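Local structure of threonine--tRNA ligase catalytic subunit (Aeropyrum pernix, 3A32) at residues 8-13 and 152-156; 12-16 and 393-397; 115-119 and 132-138. The protein probably catalyses the two-step attachment of threonine to tRNA(Thr), activating the amino acid with ATP, and likely lacks the ability to edit mischarged seryl-tRNA. The contacts are given in a common frame with arbitrary orientation. Numbering follows the deposited sequence.

Interaction 1: 8-13 and 152-156; sequences THIDYA and YGLLR. With SO4 (sulfate ion), chain B.
Helix 9-13 lies against 152-156, part of the loop joining strands 134-143 and 159-170, which together form motif 2 of class II synthetases. A capping box starts the helix: Thr8 N donates to Asp11 OD2 (2.9 Å), and Ile10 N gives Thr8 OG1 a weak bond (3.3 Å). The backbones come closest at Ile10 and Gly153 (CA-CA 5.9 Å). Gly153 has phi/psi 44/-125; a CB there would clash with His9 NE2. His9, chi1 p and chi2 -83°, is the centrepiece: its NE2 accepts from Leu154 N at 3.0 Å and 173°, while Leu155 CD2 lies over one ring face. The Tyr152 ring (chi1 t) is set obliquely: Tyr152 CE2 is 3.7 Å from His9 CE1, and Tyr152 CE1 is 4.0 Å from Ile10 CD1. Leu154 CB lies 3.8 Å from His9 CD2. A classic beta bulge, Leu155 and Arg156 opposite Tyr152, shapes the turn. Since NE2 accepts the hydrogen bond, ND1 is probably protonated and donates to Glu326, making His9 a bridge between turn and helix 317-327.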
# COMPACT_ATOMS: atom_id res chain seq x y z
N THR A 8 8.70 15.39 22.29
CA THR A 8 7.76 14.28 22.08
C THR A 8 7.80 13.81 20.61
O THR A 8 8.45 14.45 19.77
CB THR A 8 6.34 14.72 22.50
OG1 THR A 8 5.89 15.70 21.59
CG2 THR A 8 6.38 15.33 23.95
N HIS A 9 7.14 12.68 20.32
CA HIS A 9 6.93 12.21 18.96
C HIS A 9 6.29 13.30 18.07
O HIS A 9 6.49 13.31 16.88
CB HIS A 9 6.05 10.95 18.97
CG HIS A 9 4.60 11.18 19.30
ND1 HIS A 9 4.12 11.29 20.59
CD2 HIS A 9 3.52 11.31 18.50
CE1 HIS A 9 2.81 11.47 20.57
NE2 HIS A 9 2.42 11.49 19.31
N ILE A 10 5.54 14.23 18.63
CA ILE A 10 4.98 15.36 17.82
C ILE A 10 6.11 16.23 17.25
O ILE A 10 6.01 16.74 16.13
CB ILE A 10 3.97 16.25 18.67
CG1 ILE A 10 2.65 15.51 18.88
CG2 ILE A 10 3.63 17.59 18.00
CD1 ILE A 10 1.88 15.97 20.20
N ASP A 11 7.17 16.39 18.04
CA ASP A 11 8.39 17.11 17.66
C ASP A 11 9.24 16.32 16.66
O ASP A 11 9.64 16.84 15.62
CB ASP A 11 9.23 17.40 18.92
CG ASP A 11 8.52 18.34 19.89
OD1 ASP A 11 8.00 19.37 19.42
OD2 ASP A 11 8.47 18.06 21.10
N TYR A 12 9.55 15.08 17.00
CA TYR A 12 10.25 14.19 16.07
C TYR A 12 9.51 14.00 14.76
O TYR A 12 10.13 14.12 13.70
CB TYR A 12 10.48 12.82 16.72
CG TYR A 12 11.43 12.87 17.88
CD1 TYR A 12 12.76 13.29 17.70
CD2 TYR A 12 11.00 12.55 19.14
CE1 TYR A 12 13.63 13.33 18.75
CE2 TYR A 12 11.87 12.62 20.24
CZ TYR A 12 13.18 12.99 20.02
OH TYR A 12 14.04 13.02 21.06
N ALA A 13 8.20 13.73 14.81
CA ALA A 13 7.46 13.49 13.57
C ALA A 13 7.56 14.71 12.63
O ALA A 13 7.59 14.55 11.43
CB ALA A 13 5.97 13.11 13.84
N TYR A 152 -4.57 13.10 21.10
CA TYR A 152 -3.18 13.36 21.47
C TYR A 152 -2.22 12.85 20.40
O TYR A 152 -2.11 11.65 20.15
CB TYR A 152 -2.81 12.81 22.88
CG TYR A 152 -1.40 13.19 23.23
CD1 TYR A 152 -1.06 14.54 23.45
CD2 TYR A 152 -0.40 12.25 23.24
CE1 TYR A 152 0.26 14.93 23.69
CE2 TYR A 152 0.94 12.63 23.52
CZ TYR A 152 1.25 13.96 23.73
OH TYR A 152 2.54 14.32 24.00
N GLY A 153 -1.53 13.77 19.75
CA GLY A 153 -0.53 13.40 18.78
C GLY A 153 -0.93 12.29 17.81
O GLY A 153 -1.94 12.39 17.13
N LEU A 154 -0.11 11.23 17.76
CA LEU A 154 -0.35 10.06 16.93
C LEU A 154 -0.96 8.94 17.77
O LEU A 154 -1.37 7.89 17.23
CB LEU A 154 0.97 9.57 16.26
CG LEU A 154 1.61 10.46 15.18
CD1 LEU A 154 2.99 9.90 14.77
CD2 LEU A 154 0.71 10.62 13.94
N LEU A 155 -1.09 9.19 19.07
CA LEU A 155 -1.47 8.12 20.03
C LEU A 155 -2.95 7.83 20.04
O LEU A 155 -3.35 6.68 20.11
CB LEU A 155 -0.94 8.41 21.44
CG LEU A 155 0.58 8.65 21.48
CD1 LEU A 155 1.08 8.60 22.92
CD2 LEU A 155 1.38 7.65 20.67
N ARG A 156 -3.75 8.91 19.98
CA ARG A 156 -5.20 8.83 20.01
C ARG A 156 -5.74 9.81 18.93
O ARG A 156 -5.63 11.03 19.05
CB ARG A 156 -5.67 9.18 21.42
CG ARG A 156 -7.15 9.43 21.62
CD ARG A 156 -8.01 8.20 21.65
NE ARG A 156 -7.62 7.27 22.70
CZ ARG A 156 -8.07 6.01 22.81
NH1 ARG A 156 -8.94 5.53 21.94
NH2 ARG A 156 -7.61 5.22 23.76
S SO4 B . 17.68 15.28 19.80
O1 SO4 B . 19.01 15.01 19.23
O2 SO4 B . 16.94 14.20 20.46
O3 SO4 B . 17.98 16.24 20.85
O4 SO4 B . 16.84 15.83 18.74

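Interaction 2: 12-16 and 393-397. With SO4 (sulfate ion), chain B.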
# COMPACT_ATOMS: atom_id res chain seq x y z
N TYR A 12 9.55 15.08 17.00
CA TYR A 12 10.25 14.19 16.07
C TYR A 12 9.51 14.00 14.76
O TYR A 12 10.13 14.12 13.70
CB TYR A 12 10.48 12.82 16.72
CG TYR A 12 11.43 12.87 17.88
CD1 TYR A 12 12.76 13.29 17.70
CD2 TYR A 12 11.00 12.55 19.14
CE1 TYR A 12 13.63 13.33 18.75
CE2 TYR A 12 11.87 12.62 20.24
CZ TYR A 12 13.18 12.99 20.02
OH TYR A 12 14.04 13.02 21.06
N ALA A 13 8.20 13.73 14.81
CA ALA A 13 7.46 13.49 13.57
C ALA A 13 7.56 14.71 12.63
O ALA A 13 7.59 14.55 11.43
CB ALA A 13 5.97 13.11 13.84
N TYR A 14 7.54 15.91 13.20
CA TYR A 14 7.58 17.18 12.46
C TYR A 14 9.00 17.41 11.93
O TYR A 14 9.18 17.75 10.74
CB TYR A 14 7.13 18.33 13.39
CG TYR A 14 7.55 19.72 12.92
CD1 TYR A 14 6.86 20.37 11.91
CD2 TYR A 14 8.67 20.35 13.47
CE1 TYR A 14 7.26 21.64 11.45
CE2 TYR A 14 9.10 21.63 13.02
CZ TYR A 14 8.37 22.27 12.00
OH TYR A 14 8.75 23.52 11.54
N GLU A 15 10.01 17.22 12.81
CA GLU A 15 11.41 17.42 12.42
C GLU A 15 11.89 16.44 11.34
O GLU A 15 12.66 16.81 10.44
CB GLU A 15 12.32 17.37 13.64
CG GLU A 15 12.03 18.45 14.74
CD GLU A 15 12.86 18.22 16.04
OE1 GLU A 15 13.44 17.11 16.25
OE2 GLU A 15 12.94 19.18 16.84
N LEU A 16 11.43 15.19 11.41
CA LEU A 16 11.76 14.19 10.40
C LEU A 16 10.88 14.34 9.16
O LEU A 16 11.02 13.56 8.18
CB LEU A 16 11.53 12.78 10.96
CG LEU A 16 12.45 12.36 12.11
CD1 LEU A 16 11.90 11.16 12.82
CD2 LEU A 16 13.89 12.12 11.56
N SER A 393 20.03 16.98 14.92
CA SER A 393 18.99 17.35 15.87
C SER A 393 17.62 17.39 15.18
O SER A 393 16.59 17.48 15.83
CB SER A 393 19.38 18.64 16.61
OG SER A 393 19.34 19.70 15.71
N THR A 394 17.62 17.25 13.85
CA THR A 394 16.46 17.46 12.99
C THR A 394 16.17 16.28 12.07
O THR A 394 15.24 15.54 12.33
CB THR A 394 16.62 18.78 12.22
OG1 THR A 394 16.39 19.84 13.17
CG2 THR A 394 15.58 18.92 11.15
N ALA A 395 17.00 16.08 11.06
CA ALA A 395 16.76 15.11 10.01
C ALA A 395 17.16 13.67 10.37
O ALA A 395 16.53 12.71 9.85
CB ALA A 395 17.45 15.54 8.76
N LYS A 396 18.18 13.51 11.24
CA LYS A 396 18.61 12.20 11.74
C LYS A 396 18.71 11.13 10.63
O LYS A 396 17.98 10.11 10.69
CB LYS A 396 17.70 11.72 12.86
CG LYS A 396 17.80 12.53 14.13
CD LYS A 396 16.76 12.16 15.16
CE LYS A 396 17.06 12.91 16.45
NZ LYS A 396 16.80 14.38 16.37
N PRO A 397 19.58 11.37 9.60
CA PRO A 397 19.65 10.44 8.47
C PRO A 397 20.13 9.10 8.97
O PRO A 397 20.88 9.05 9.93
CB PRO A 397 20.72 11.08 7.56
CG PRO A 397 20.71 12.56 7.95
CD PRO A 397 20.54 12.48 9.45
S SO4 B . 17.68 15.28 19.80
O1 SO4 B . 19.01 15.01 19.23
O2 SO4 B . 16.94 14.20 20.46
O3 SO4 B . 17.98 16.24 20.85
O4 SO4 B . 16.84 15.83 18.74
O HOH W 1 14.61 14.93 15.02
O HOH W 2 14.08 13.33 7.76
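This contact joins the N-terminal helix 9-15 to the anticodon-binding domain, at the turn between its helix 384-393 and strand 399-403, and water and a sulfate mediate most of its polar part. Main chains approach to 5.1 Å (CA-CA) at both Glu15-Thr394 and Leu16-Ala395. Glu15, with chi1 m and chi2 t, is directed at the turn, and its OE1 is 2.8 Å from water 1, which is also 2.8 Å from Thr394 O and accepts from Lys396 NZ at 2.6 Å. Glu15 OE1 and Lys396 NZ, 4.3 Å apart, are near but beyond salt-bridge distance; the salt bridge of Glu15 is with Lys7. Lys396 has left-handed backbone angles (44/60) ahead of Pro397. Lys396 CB lies 4.0 Å from Leu16 CD2; the chain extends m, t, t, and the bend at chi4 (p) places Lys396 NZ at the edge of the Tyr12 ring, 4.1 Å from Tyr12 CE1; NZ also bonds Glu392 O. Leu16 (m, t) presses CD2 to 3.2 Å from Ala395 O. Water 2 links Leu16 O (3.1 Å) with Ala395 O (3.3 Å). Tyr14 O is hydrogen-bonded to Lys125 NZ of the second subunit, which also makes a cation-pi contact with the Tyr14 ring. The sulfate, probably from the crystallisation liquor and also bound by Lys7, bridges the segments: Tyr12 OH donates to O2 at 3.2 Å and Lys396 NZ to O4 at 2.8 Å.

Interaction 3: 115-119 and 132-138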
# COMPACT_ATOMS: atom_id res chain seq x y z
N HIS A 115 -13.71 -8.92 6.76
CA HIS A 115 -12.85 -10.14 6.71
C HIS A 115 -13.68 -11.41 6.84
O HIS A 115 -13.35 -12.39 6.20
CB HIS A 115 -11.76 -10.11 7.79
CG HIS A 115 -10.71 -9.07 7.54
ND1 HIS A 115 -9.55 -8.98 8.26
CD2 HIS A 115 -10.65 -8.09 6.60
CE1 HIS A 115 -8.81 -8.00 7.78
NE2 HIS A 115 -9.45 -7.44 6.77
N ILE A 116 -14.75 -11.36 7.66
CA ILE A 116 -15.71 -12.47 7.77
C ILE A 116 -16.56 -12.68 6.52
O ILE A 116 -16.79 -13.80 6.14
CB ILE A 116 -16.63 -12.37 9.00
CG1 ILE A 116 -15.79 -12.43 10.26
CG2 ILE A 116 -17.71 -13.51 8.99
CD1 ILE A 116 -16.53 -11.78 11.39
N LEU A 117 -17.01 -11.61 5.88
CA LEU A 117 -17.69 -11.75 4.61
C LEU A 117 -16.79 -12.44 3.56
O LEU A 117 -17.26 -13.25 2.74
CB LEU A 117 -18.21 -10.38 4.09
CG LEU A 117 -19.42 -9.68 4.77
CD1 LEU A 117 -19.74 -8.37 4.06
CD2 LEU A 117 -20.73 -10.56 4.83
N LEU A 118 -15.49 -12.11 3.56
CA LEU A 118 -14.54 -12.72 2.63
C LEU A 118 -14.35 -14.20 2.91
O LEU A 118 -14.25 -14.97 2.01
CB LEU A 118 -13.14 -12.02 2.68
CG LEU A 118 -13.06 -10.57 2.15
CD1 LEU A 118 -11.64 -10.00 2.14
CD2 LEU A 118 -13.67 -10.48 0.76
N PHE A 119 -14.23 -14.56 4.17
CA PHE A 119 -14.36 -15.97 4.56
C PHE A 119 -15.68 -16.60 4.03
O PHE A 119 -15.65 -17.63 3.37
CB PHE A 119 -14.30 -16.12 6.08
CG PHE A 119 -14.59 -17.54 6.56
CD1 PHE A 119 -13.64 -18.55 6.41
CD2 PHE A 119 -15.81 -17.84 7.20
CE1 PHE A 119 -13.90 -19.87 6.87
CE2 PHE A 119 -16.08 -19.16 7.66
CZ PHE A 119 -15.11 -20.18 7.49
N LEU A 132 -8.31 -24.79 6.77
CA LEU A 132 -8.30 -24.18 8.09
C LEU A 132 -6.99 -24.59 8.76
O LEU A 132 -6.52 -25.71 8.56
CB LEU A 132 -9.50 -24.66 8.91
CG LEU A 132 -10.90 -24.38 8.37
CD1 LEU A 132 -11.99 -24.95 9.28
CD2 LEU A 132 -11.13 -22.83 8.08
N PRO A 133 -6.41 -23.72 9.59
CA PRO A 133 -6.94 -22.37 9.91
C PRO A 133 -6.98 -21.41 8.69
O PRO A 133 -6.15 -21.49 7.76
CB PRO A 133 -6.00 -21.85 11.02
CG PRO A 133 -4.85 -22.81 11.11
CD PRO A 133 -5.18 -24.07 10.34
N PHE A 134 -7.97 -20.52 8.70
CA PHE A 134 -8.10 -19.50 7.67
C PHE A 134 -7.60 -18.21 8.30
O PHE A 134 -8.12 -17.78 9.34
CB PHE A 134 -9.56 -19.40 7.26
CG PHE A 134 -9.88 -18.23 6.39
CD1 PHE A 134 -9.83 -18.34 5.02
CD2 PHE A 134 -10.31 -17.02 6.95
CE1 PHE A 134 -10.16 -17.25 4.20
CE2 PHE A 134 -10.64 -15.94 6.15
CZ PHE A 134 -10.58 -16.05 4.78
N LYS A 135 -6.57 -17.63 7.68
CA LYS A 135 -5.89 -16.46 8.21
C LYS A 135 -5.89 -15.41 7.17
O LYS A 135 -5.46 -15.66 6.04
CB LYS A 135 -4.45 -16.81 8.61
CG LYS A 135 -4.34 -18.10 9.45
CD LYS A 135 -2.98 -18.34 10.08
CE LYS A 135 -1.81 -17.88 9.19
NZ LYS A 135 -0.51 -18.56 9.56
N VAL A 136 -6.40 -14.23 7.54
CA VAL A 136 -6.55 -13.09 6.63
C VAL A 136 -5.90 -11.82 7.29
O VAL A 136 -6.25 -11.48 8.44
CB VAL A 136 -8.04 -12.89 6.24
CG1 VAL A 136 -8.96 -12.65 7.48
CG2 VAL A 136 -8.21 -11.82 5.25
N PHE A 137 -4.99 -11.15 6.57
CA PHE A 137 -4.27 -9.97 7.04
C PHE A 137 -4.66 -8.72 6.24
O PHE A 137 -4.80 -8.79 5.02
CB PHE A 137 -2.74 -10.14 6.89
CG PHE A 137 -1.98 -8.87 7.20
CD1 PHE A 137 -1.80 -8.45 8.52
CD2 PHE A 137 -1.49 -8.06 6.17
CE1 PHE A 137 -1.16 -7.29 8.81
CE2 PHE A 137 -0.80 -6.89 6.47
CZ PHE A 137 -0.64 -6.49 7.77
N GLU A 138 -4.76 -7.57 6.90
CA GLU A 138 -5.01 -6.30 6.18
C GLU A 138 -4.29 -5.15 6.87
O GLU A 138 -4.38 -5.05 8.09
CB GLU A 138 -6.51 -5.96 6.04
CG GLU A 138 -6.74 -4.61 5.41
CD GLU A 138 -8.19 -4.33 5.01
OE1 GLU A 138 -9.11 -5.16 5.31
OE2 GLU A 138 -8.42 -3.26 4.41
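A helix-on-sheet packing within the class II catalytic core, buried and close to the zinc site, sets helix 112-126 against strand 134-143, the first strand of motif 2. The local axes of 115-119 and 134-138 approach to 9.8 Å, with N-to-C directions 139° apart, so the pieces run obliquely antiparallel. His115 and Phe119, one helical turn apart, meet alternate residues of the strand, Phe134, Val136 and Glu138, whose CA-to-CB bonds point toward the helix; nearest CA pairs are His115-Val136 (7.0 Å) and Phe119-Phe134 (7.8 Å). At one end the packing is apolar. The Phe119 ring (chi1 t) turns an edge to the face of Phe134, with centroids 5.1 Å apart and planes at 62°, while Phe119 CB is 3.7 Å from Phe134 CE2 and Phe119 CE1 is 4.2 Å from Leu132 CD2. Leu132 precedes the cis peptide of Pro133, just before the strand. Leu46 of the second subunit packs on Phe134, so the dimer interface reaches this layer. In the middle, Val136 CG1 touches His115 CB at 3.8 Å, and CG2 lies over the imidazole face. The other end is polar: His115 NE2 donates to Glu138 OE1 (2.7 Å, 160°), an oxygen that Thr73 also bonds. His115 ND1 is hydrogen-bonded to ND1 of His166, a zinc ligand. With NE2 as donor, a neutral His115 would accept at ND1, giving a hydrogen-bonded chain Glu138-His115-His166, consistent with second-shell positioning of the zinc-binding imidazole.

Interactions 1 and 2 share helix 9-15, including Tyr12 and Ala13, and lie with centres 13 Å apart; they connect this helix to the motif 2 loop of the catalytic core and to the anticodon-binding domain. Both are partly buried. Interaction 3 is the core contact, across the chain's centre, 33 and 38 Å from them between centres. It uses strand 134-143, which leads into the loop of interaction 1. Chemistry follows place: imidazole hydrogen bonds serve interactions 1 and 3, histidine accepting from backbone in one and donating to carboxylate in the other, whereas in this crystal the polar links across interaction 2 run through water and a sulfate, probably from the crystallisation liquor, beside Leu16 packing.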